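Local coordinates for cell envelope-related transcriptional attenuator domain-containing protein (Streptococcus agalactiae, PDB 3OKZ) that probably takes part in cell-envelope assembly, as other LytR/CpsA/Psr proteins do in attaching glycopolymers to the wall, though its own activity is not established, at residues G93-M96 with A97-V101; Q183-Q186 with R187-I190; H266-A269 with V270-I274; A290-Y293 with E294-Y297. All coordinates share one frame; numbering follows the deposited sequence.

Interaction 1. Residues G93-M96 with A97-V101; sequences GAEM and ALMTV
M96 and T100 meet one turn apart near the start of helix 93-105, in a local intrahelical contact where this helix lies against strands 20-28 and 111-116. The carbonyl M96 O receives two donors from the same residue: T100 N at 2.7 Å and the hydroxyl T100 OG1. The hydroxyl is modelled at 2.5 Å from M96 O, shorter than can be trusted at this resolution, but it must be the donor, since a carbonyl oxygen can only accept. T100 OG1 stands beside its own backbone N (chi1 -55°), which places it over the preceding turn. It is also hydrogen-bonded to S71 O in a neighbouring loop. The selenomethionine M96 crosses T100 at an angle, its CG 3.8 Å from the hydroxyl OG1, and touches N76, T79 and A88.

On the outward side E95 and M99 run side by side in the same direction, with E95 CG 3.9 Å from the SE atom of selenomethionine M99. The backbone bonds of this turn are regular: A97 N to G93 O, L98 N to A94 O at 2.7 Å, and M99 N to E95 O with an N-H...O angle of 172°. Apolar A97 and L98 face M25 and L23 of strand 20-28. A helix with one exposed side, carrying E95 and M99, and one side buried against a beta sheet is the layered alpha/beta packing of the LytR/CpsA/Psr domain.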
# COMPACT_ATOMS: atom_id res chain seq x y z
N GLY A 93 13.75 5.21 -0.92
CA GLY A 93 13.26 3.89 -0.58
C GLY A 93 12.41 3.80 0.67
O GLY A 93 11.94 4.80 1.20
N ALA A 94 12.24 2.56 1.14
CA ALA A 94 11.44 2.25 2.32
C ALA A 94 11.40 3.33 3.40
O ALA A 94 10.32 3.81 3.77
CB ALA A 94 11.93 0.94 2.92
N GLU A 95 12.57 3.70 3.91
CA GLU A 95 12.68 4.72 4.96
C GLU A 95 11.96 6.04 4.67
O GLU A 95 11.23 6.55 5.52
CB GLU A 95 14.14 5.00 5.25
CG GLU A 95 14.41 6.23 6.09
CD GLU A 95 15.85 6.29 6.56
OE1 GLU A 95 16.14 5.75 7.66
OE2 GLU A 95 16.69 6.85 5.83
N MSE A 96 12.19 6.59 3.48
CA MSE A 96 11.59 7.86 3.10
C MSE A 96 10.10 7.69 2.85
O MSE A 96 9.31 8.58 3.15
CB MSE A 96 12.29 8.43 1.85
CG MSE A 96 11.88 9.85 1.48
SE MSE A 96 13.17 10.70 0.28
CE MSE A 96 14.10 11.79 1.57
N ALA A 97 9.73 6.54 2.31
CA ALA A 97 8.33 6.27 2.06
C ALA A 97 7.66 6.24 3.42
O ALA A 97 6.62 6.88 3.64
CB ALA A 97 8.17 4.93 1.39
N LEU A 98 8.26 5.50 4.35
CA LEU A 98 7.69 5.42 5.67
C LEU A 98 7.58 6.81 6.29
O LEU A 98 6.49 7.23 6.69
CB LEU A 98 8.52 4.51 6.57
CG LEU A 98 7.89 4.38 7.96
CD1 LEU A 98 6.60 3.60 7.85
CD2 LEU A 98 8.84 3.69 8.90
N MSE A 99 8.70 7.52 6.35
CA MSE A 99 8.71 8.85 6.95
C MSE A 99 7.70 9.79 6.31
O MSE A 99 6.98 10.51 7.01
CB MSE A 99 10.11 9.43 6.88
CG MSE A 99 11.13 8.61 7.68
SE MSE A 99 12.87 9.41 7.81
CE MSE A 99 12.70 10.18 9.58
N THR A 100 7.67 9.78 4.98
CA THR A 100 6.74 10.61 4.21
C THR A 100 5.31 10.22 4.54
O THR A 100 4.44 11.08 4.65
CB THR A 100 6.95 10.44 2.69
OG1 THR A 100 8.32 10.70 2.37
CG2 THR A 100 6.07 11.41 1.92
N VAL A 101 5.07 8.92 4.70
CA VAL A 101 3.73 8.45 5.02
C VAL A 101 3.32 8.79 6.44
O VAL A 101 2.16 9.12 6.71
CB VAL A 101 3.59 6.93 4.80
CG1 VAL A 101 2.36 6.39 5.54
CG2 VAL A 101 3.48 6.64 3.29

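Interaction 2. Residues Q183-Q186 with R187-I190; sequences QKRQ and REVI
R187 N donates to Q183 O at 2.9 Å, and the next rung, E188 N to K184 O, has the same length. V189 N follows to R185 O at 3.1 Å, while I190 N reaches Q186 O at a longer 3.3 Å; together they carry one full turn of helix 178-200. Over this turn the side chain of R187 folds back along the helix, its CG beside the backbone N (chi1 -71°) and the chain bent at chi3. That lays one face of the guanidinium over the backbone of K184, whose CA sits 3.9 Å above the plane, close to its centre. K184 turns at chi2 (69°) and crosses the R187 side chain at an angle, with its CD 3.7 Å from R187 CZ; its NZ ends in the plane at the edge, where both groups are donors and no bond forms between them.

Helix 178-200 is the long helix of the LytR/CpsA/Psr domain, packed here on strands 56-62 and 130-134. The polar end of R187 is held from the sheet, NH2 by Q245 OE1 and NE weakly by S61 OG. R185 is held outside this turn, by a salt bridge to D175 and by the carbonyls of Y168 and M171. E188 runs extended, its OE2 pairing with K192 NZ one turn further along.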
# COMPACT_ATOMS: atom_id res chain seq x y z
N GLN A 183 -6.33 0.73 -8.19
CA GLN A 183 -6.16 0.45 -6.77
C GLN A 183 -7.22 -0.47 -6.18
O GLN A 183 -6.90 -1.29 -5.32
CB GLN A 183 -6.08 1.75 -5.98
CG GLN A 183 -4.70 2.37 -6.07
CD GLN A 183 -4.62 3.70 -5.41
OE1 GLN A 183 -5.24 4.64 -5.87
NE2 GLN A 183 -3.88 3.80 -4.31
N LYS A 184 -8.46 -0.35 -6.64
CA LYS A 184 -9.52 -1.23 -6.12
C LYS A 184 -9.02 -2.63 -6.43
O LYS A 184 -8.97 -3.50 -5.57
CB LYS A 184 -10.84 -0.95 -6.84
CG LYS A 184 -12.10 -1.24 -6.03
CD LYS A 184 -12.27 -0.25 -4.89
CE LYS A 184 -13.46 -0.62 -3.99
NZ LYS A 184 -13.58 0.23 -2.75
N ARG A 185 -8.59 -2.84 -7.66
CA ARG A 185 -8.09 -4.14 -8.06
C ARG A 185 -6.88 -4.55 -7.22
O ARG A 185 -6.74 -5.72 -6.87
CB ARG A 185 -7.73 -4.13 -9.56
CG ARG A 185 -8.90 -4.47 -10.48
CD ARG A 185 -8.55 -4.25 -11.94
NE ARG A 185 -8.70 -2.84 -12.30
CZ ARG A 185 -7.78 -2.14 -12.95
NH1 ARG A 185 -6.64 -2.70 -13.33
NH2 ARG A 185 -7.99 -0.85 -13.20
N GLN A 186 -6.01 -3.60 -6.90
CA GLN A 186 -4.84 -3.91 -6.09
C GLN A 186 -5.27 -4.44 -4.72
O GLN A 186 -4.69 -5.41 -4.22
CB GLN A 186 -3.99 -2.66 -5.89
CG GLN A 186 -2.94 -2.44 -6.97
CD GLN A 186 -2.08 -1.22 -6.68
OE1 GLN A 186 -1.11 -0.95 -7.39
NE2 GLN A 186 -2.45 -0.47 -5.64
N ARG A 187 -6.28 -3.81 -4.13
CA ARG A 187 -6.78 -4.21 -2.82
C ARG A 187 -7.41 -5.59 -2.91
O ARG A 187 -7.26 -6.42 -2.02
CB ARG A 187 -7.82 -3.20 -2.32
CG ARG A 187 -7.26 -1.84 -1.91
CD ARG A 187 -8.40 -0.87 -1.63
NE ARG A 187 -8.35 0.31 -2.49
CZ ARG A 187 -9.43 0.99 -2.87
NH1 ARG A 187 -10.63 0.60 -2.47
NH2 ARG A 187 -9.31 2.06 -3.64
N GLU A 188 -8.12 -5.83 -4.00
CA GLU A 188 -8.77 -7.10 -4.23
C GLU A 188 -7.77 -8.24 -4.18
O GLU A 188 -7.95 -9.19 -3.43
CB GLU A 188 -9.43 -7.08 -5.60
CG GLU A 188 -10.22 -8.32 -5.96
CD GLU A 188 -10.85 -8.17 -7.33
OE1 GLU A 188 -11.14 -7.01 -7.70
OE2 GLU A 188 -11.05 -9.20 -8.02
N VAL A 189 -6.72 -8.15 -4.99
CA VAL A 189 -5.73 -9.22 -5.02
C VAL A 189 -5.17 -9.46 -3.60
O VAL A 189 -5.02 -10.61 -3.19
CB VAL A 189 -4.57 -8.89 -6.01
CG1 VAL A 189 -3.64 -10.08 -6.14
CG2 VAL A 189 -5.14 -8.58 -7.39
N ILE A 190 -4.89 -8.39 -2.87
CA ILE A 190 -4.36 -8.55 -1.52
C ILE A 190 -5.35 -9.27 -0.62
O ILE A 190 -5.02 -10.28 0.00
CB ILE A 190 -4.00 -7.17 -0.89
CG1 ILE A 190 -2.56 -6.81 -1.26
CG2 ILE A 190 -4.09 -7.21 0.63
CD1 ILE A 190 -1.54 -7.79 -0.73

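Interaction 3. Residues H266-A269 with V270-I274; sequences HLLA and VQNRI
The imidazole of H266 carries V270 CG2 over one face, a CH-pi contact between residues one turn apart on helix 264-277. The methyl carbon lies 3.9 Å from the ring centroid and 15° off the ring normal, set slightly toward the rim, with H266 NE2 as its nearest ring atom at 3.8 Å. Both torsions matter here: the ring sits anti to its backbone nitrogen (chi1 -169°), while V270 CG2 takes the branch beside its own, and this brings the methyl over the ring. Beside this pair, L267 and Q271 cross at an angle, L267 CD1 resting 4.0 Å from the aliphatic CG of Q271. L268 leans across the amide ends of Q271 and N272, though the orientation of those amides is too uncertain to say which atom it meets.

Underneath runs the regular i to i+4 ladder. V270 N bonds to H266 O at 3.1 Å, Q271 N to L267 O and N272 N to L268 O each at 3.0 Å, and R273 N to A269 O.

One step further out, the turn is packed against the sheet and helix 93-105. L246 of strand 241-252 touches both H266 and V270, so the ring-methyl pair faces the sheet. L267 reaches L104 of helix 93-105, and I274 packs on L105 of that helix and on L47 and T49 of strand 41-51. L286, in the loop after the helix, covers L268 and Q271. R273, bent twice along its chain, turns its guanidinium to the ring of Y244 in a cation-pi contact, while its CB stays 3.2 Å from A269 O.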
# COMPACT_ATOMS: atom_id res chain seq x y z
N HIS A 266 -11.10 16.41 4.14
CA HIS A 266 -10.96 14.98 3.87
C HIS A 266 -9.80 14.30 4.60
O HIS A 266 -10.01 13.35 5.35
CB HIS A 266 -10.79 14.75 2.37
CG HIS A 266 -10.90 13.32 1.95
ND1 HIS A 266 -9.97 12.71 1.13
CD2 HIS A 266 -11.85 12.39 2.21
CE1 HIS A 266 -10.35 11.47 0.90
NE2 HIS A 266 -11.48 11.24 1.54
N LEU A 267 -8.59 14.78 4.35
CA LEU A 267 -7.41 14.19 4.96
C LEU A 267 -7.51 14.05 6.47
O LEU A 267 -7.02 13.08 7.04
CB LEU A 267 -6.15 14.98 4.58
CG LEU A 267 -4.82 14.53 5.19
CD1 LEU A 267 -4.65 13.04 5.06
CD2 LEU A 267 -3.69 15.25 4.51
N LEU A 268 -8.16 15.01 7.13
CA LEU A 268 -8.31 14.92 8.59
C LEU A 268 -9.16 13.69 8.89
O LEU A 268 -8.69 12.74 9.51
CB LEU A 268 -8.98 16.19 9.12
CG LEU A 268 -9.02 16.51 10.63
CD1 LEU A 268 -10.03 15.65 11.34
CD2 LEU A 268 -7.63 16.33 11.22
N ALA A 269 -10.40 13.70 8.42
CA ALA A 269 -11.33 12.60 8.62
C ALA A 269 -10.67 11.22 8.47
O ALA A 269 -10.86 10.33 9.30
CB ALA A 269 -12.47 12.72 7.64
N VAL A 270 -9.91 11.06 7.39
CA VAL A 270 -9.23 9.81 7.09
C VAL A 270 -8.18 9.48 8.15
O VAL A 270 -8.03 8.32 8.54
CB VAL A 270 -8.55 9.87 5.70
CG1 VAL A 270 -7.90 8.54 5.37
CG2 VAL A 270 -9.58 10.24 4.64
N GLN A 271 -7.45 10.50 8.59
CA GLN A 271 -6.43 10.31 9.61
C GLN A 271 -7.14 9.74 10.83
O GLN A 271 -6.89 8.61 11.24
CB GLN A 271 -5.78 11.64 10.01
CG GLN A 271 -4.92 12.33 8.95
CD GLN A 271 -4.19 13.54 9.53
OE1 GLN A 271 -3.34 14.15 8.88
NE2 GLN A 271 -4.54 13.89 10.76
N ASN A 272 -8.04 10.54 11.38
CA ASN A 272 -8.79 10.18 12.58
C ASN A 272 -9.52 8.84 12.49
O ASN A 272 -9.65 8.13 13.48
CB ASN A 272 -9.78 11.31 12.92
CG ASN A 272 -9.07 12.63 13.24
OD1 ASN A 272 -9.72 13.66 13.45
ND2 ASN A 272 -7.73 12.61 13.29
N ARG A 273 -9.98 8.49 11.29
CA ARG A 273 -10.66 7.22 11.08
C ARG A 273 -9.63 6.14 11.38
O ARG A 273 -9.90 5.17 12.08
CB ARG A 273 -11.14 7.12 9.62
CG ARG A 273 -12.05 5.95 9.32
CD ARG A 273 -11.31 4.85 8.55
NE ARG A 273 -10.66 5.36 7.35
CZ ARG A 273 -11.27 6.00 6.35
NH1 ARG A 273 -12.59 6.22 6.39
NH2 ARG A 273 -10.57 6.42 5.31
N ILE A 274 -8.42 6.34 10.85
CA ILE A 274 -7.33 5.41 11.08
C ILE A 274 -6.92 5.46 12.55
O ILE A 274 -6.75 4.42 13.19
CB ILE A 274 -6.10 5.75 10.21
CG1 ILE A 274 -6.44 5.50 8.74
CG2 ILE A 274 -4.91 4.94 10.64
CD1 ILE A 274 -5.23 5.60 7.81

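Interaction 4. Residues A290-Y293 with E294-Y297; sequences AILY and EDYY
The ring of Y293 receives Y297 over one face: Y297 CD2 stands 3.7 Å above its plane, close to the centre. This is a T-shaped pair, with the edge of Y297 turned to the face of Y293, centroids 5.0 Å apart and planes at 71°. Seen from Y297, Y293 CD2 lies at the ring edge, in plane, while one face is occupied by Y296 CD1 of the adjoining residue. The closest carbons of the tyrosine pair are Y293 CE2 and Y297 CE2, 3.5 Å apart. Y293 extends its ring anti to the backbone nitrogen, and Y297 keeps its own beside the nitrogen (chi1 -75°), which brings the two over the same side of the turn. Y293, E294, Y296 and Y297 also touch a crystal neighbour.

Below the rings is the short helix 293-296, one turn long, with L292 at the N-cap position. Its backbone bonds are weak: Y296 N to L292 O at 3.1 Å with a bent N-H...O angle of 128°, and Y297 N to Y293 O at 3.3 Å. I291 CG2 packs against Y296 CB at 4.0 Å. L292 and D295 lie side by side, D295 OD2 approaching L292 CB, while D295 OD1 makes a salt bridge with K264 NZ. E294 bends at chi2 and accepts a hydrogen bond from K264 N through OE2.

The turn thus docks at the start of helix 264-277 and, through Y293 and Y296, on I261 of strand 258-261. While its two backbone bonds are weak, the tyrosine packing and the contacts of E294 and D295 to K264 are the stronger features of this short turn.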
# COMPACT_ATOMS: atom_id res chain seq x y z
N ALA A 290 1.48 17.19 3.49
CA ALA A 290 0.93 17.28 2.15
C ALA A 290 0.34 18.65 1.89
O ALA A 290 -0.12 19.33 2.80
CB ALA A 290 -0.13 16.20 1.93
N ILE A 291 0.36 19.03 0.62
CA ILE A 291 -0.15 20.30 0.15
C ILE A 291 -1.66 20.24 0.11
O ILE A 291 -2.24 19.47 -0.65
CB ILE A 291 0.41 20.61 -1.25
CG1 ILE A 291 1.92 20.85 -1.16
CG2 ILE A 291 -0.27 21.83 -1.84
CD1 ILE A 291 2.69 19.69 -0.59
N LEU A 292 -2.32 21.05 0.93
CA LEU A 292 -3.77 21.04 0.95
C LEU A 292 -4.39 21.87 -0.16
O LEU A 292 -3.81 22.86 -0.64
CB LEU A 292 -4.26 21.50 2.32
CG LEU A 292 -3.73 20.63 3.46
CD1 LEU A 292 -4.09 21.28 4.77
CD2 LEU A 292 -4.30 19.20 3.37
N TYR A 293 -5.57 21.45 -0.57
CA TYR A 293 -6.31 22.09 -1.65
C TYR A 293 -6.61 23.54 -1.38
O TYR A 293 -6.62 24.34 -2.32
CB TYR A 293 -7.62 21.32 -1.89
CG TYR A 293 -8.49 21.85 -3.00
CD1 TYR A 293 -9.49 22.79 -2.74
CD2 TYR A 293 -8.36 21.38 -4.31
CE1 TYR A 293 -10.34 23.24 -3.76
CE2 TYR A 293 -9.20 21.83 -5.33
CZ TYR A 293 -10.19 22.75 -5.05
OH TYR A 293 -11.04 23.16 -6.05
N GLU A 294 -6.82 23.89 -0.12
CA GLU A 294 -7.15 25.26 0.26
C GLU A 294 -5.95 26.18 0.31
O GLU A 294 -6.03 27.32 -0.11
CB GLU A 294 -7.86 25.29 1.61
CG GLU A 294 -9.24 24.63 1.65
CD GLU A 294 -9.20 23.10 1.69
OE1 GLU A 294 -10.27 22.48 1.79
OE2 GLU A 294 -8.10 22.52 1.61
N ASP A 295 -4.83 25.69 0.85
CA ASP A 295 -3.63 26.52 0.94
C ASP A 295 -2.96 26.64 -0.42
O ASP A 295 -2.09 27.47 -0.61
CB ASP A 295 -2.62 25.92 1.93
CG ASP A 295 -3.26 25.51 3.24
OD1 ASP A 295 -4.03 26.31 3.82
OD2 ASP A 295 -2.98 24.38 3.70
N TYR A 296 -3.36 25.81 -1.36
CA TYR A 296 -2.75 25.88 -2.68
C TYR A 296 -3.48 26.90 -3.53
O TYR A 296 -2.88 27.66 -4.29
CB TYR A 296 -2.78 24.50 -3.33
CG TYR A 296 -2.27 24.48 -4.76
CD1 TYR A 296 -3.11 24.81 -5.83
CD2 TYR A 296 -0.95 24.15 -5.04
CE1 TYR A 296 -2.65 24.81 -7.14
CE2 TYR A 296 -0.47 24.15 -6.36
CZ TYR A 296 -1.33 24.48 -7.40
OH TYR A 296 -0.88 24.47 -8.70
N TYR A 297 -4.79 26.93 -3.37
CA TYR A 297 -5.62 27.84 -4.12
C TYR A 297 -5.97 29.08 -3.32
O TYR A 297 -6.91 29.80 -3.65
CB TYR A 297 -6.89 27.12 -4.57
CG TYR A 297 -6.64 26.16 -5.71
CD1 TYR A 297 -6.04 26.61 -6.88
CD2 TYR A 297 -7.02 24.81 -5.63
CE1 TYR A 297 -5.81 25.75 -7.95
CE2 TYR A 297 -6.80 23.94 -6.69
CZ TYR A 297 -6.20 24.42 -7.86
OH TYR A 297 -6.00 23.60 -8.95

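How the interactions relate
From the N terminus, interaction 1 comes first, near the start of helix 93-105, then interaction 2 on helix 178-200, interaction 3 on helix 264-277 and interaction 4 at the short helix 293-296. Each spans adjoining residues, so none closes a long loop, and the four stand in series without nesting or crossing. Interactions 1 and 2 lie on opposite sides of the chain's centre, their centres about 22 Å apart. Helices 93-105 and 264-277 pack together beside the sheet, although interactions 1 and 3 themselves stay about 8 Å apart at their nearest atoms. Interactions 3 and 4 touch directly, L267 CD2 lying 4.2 Å from L292 CD2, joining helix 264-277 to the N-cap residue of helix 293-296.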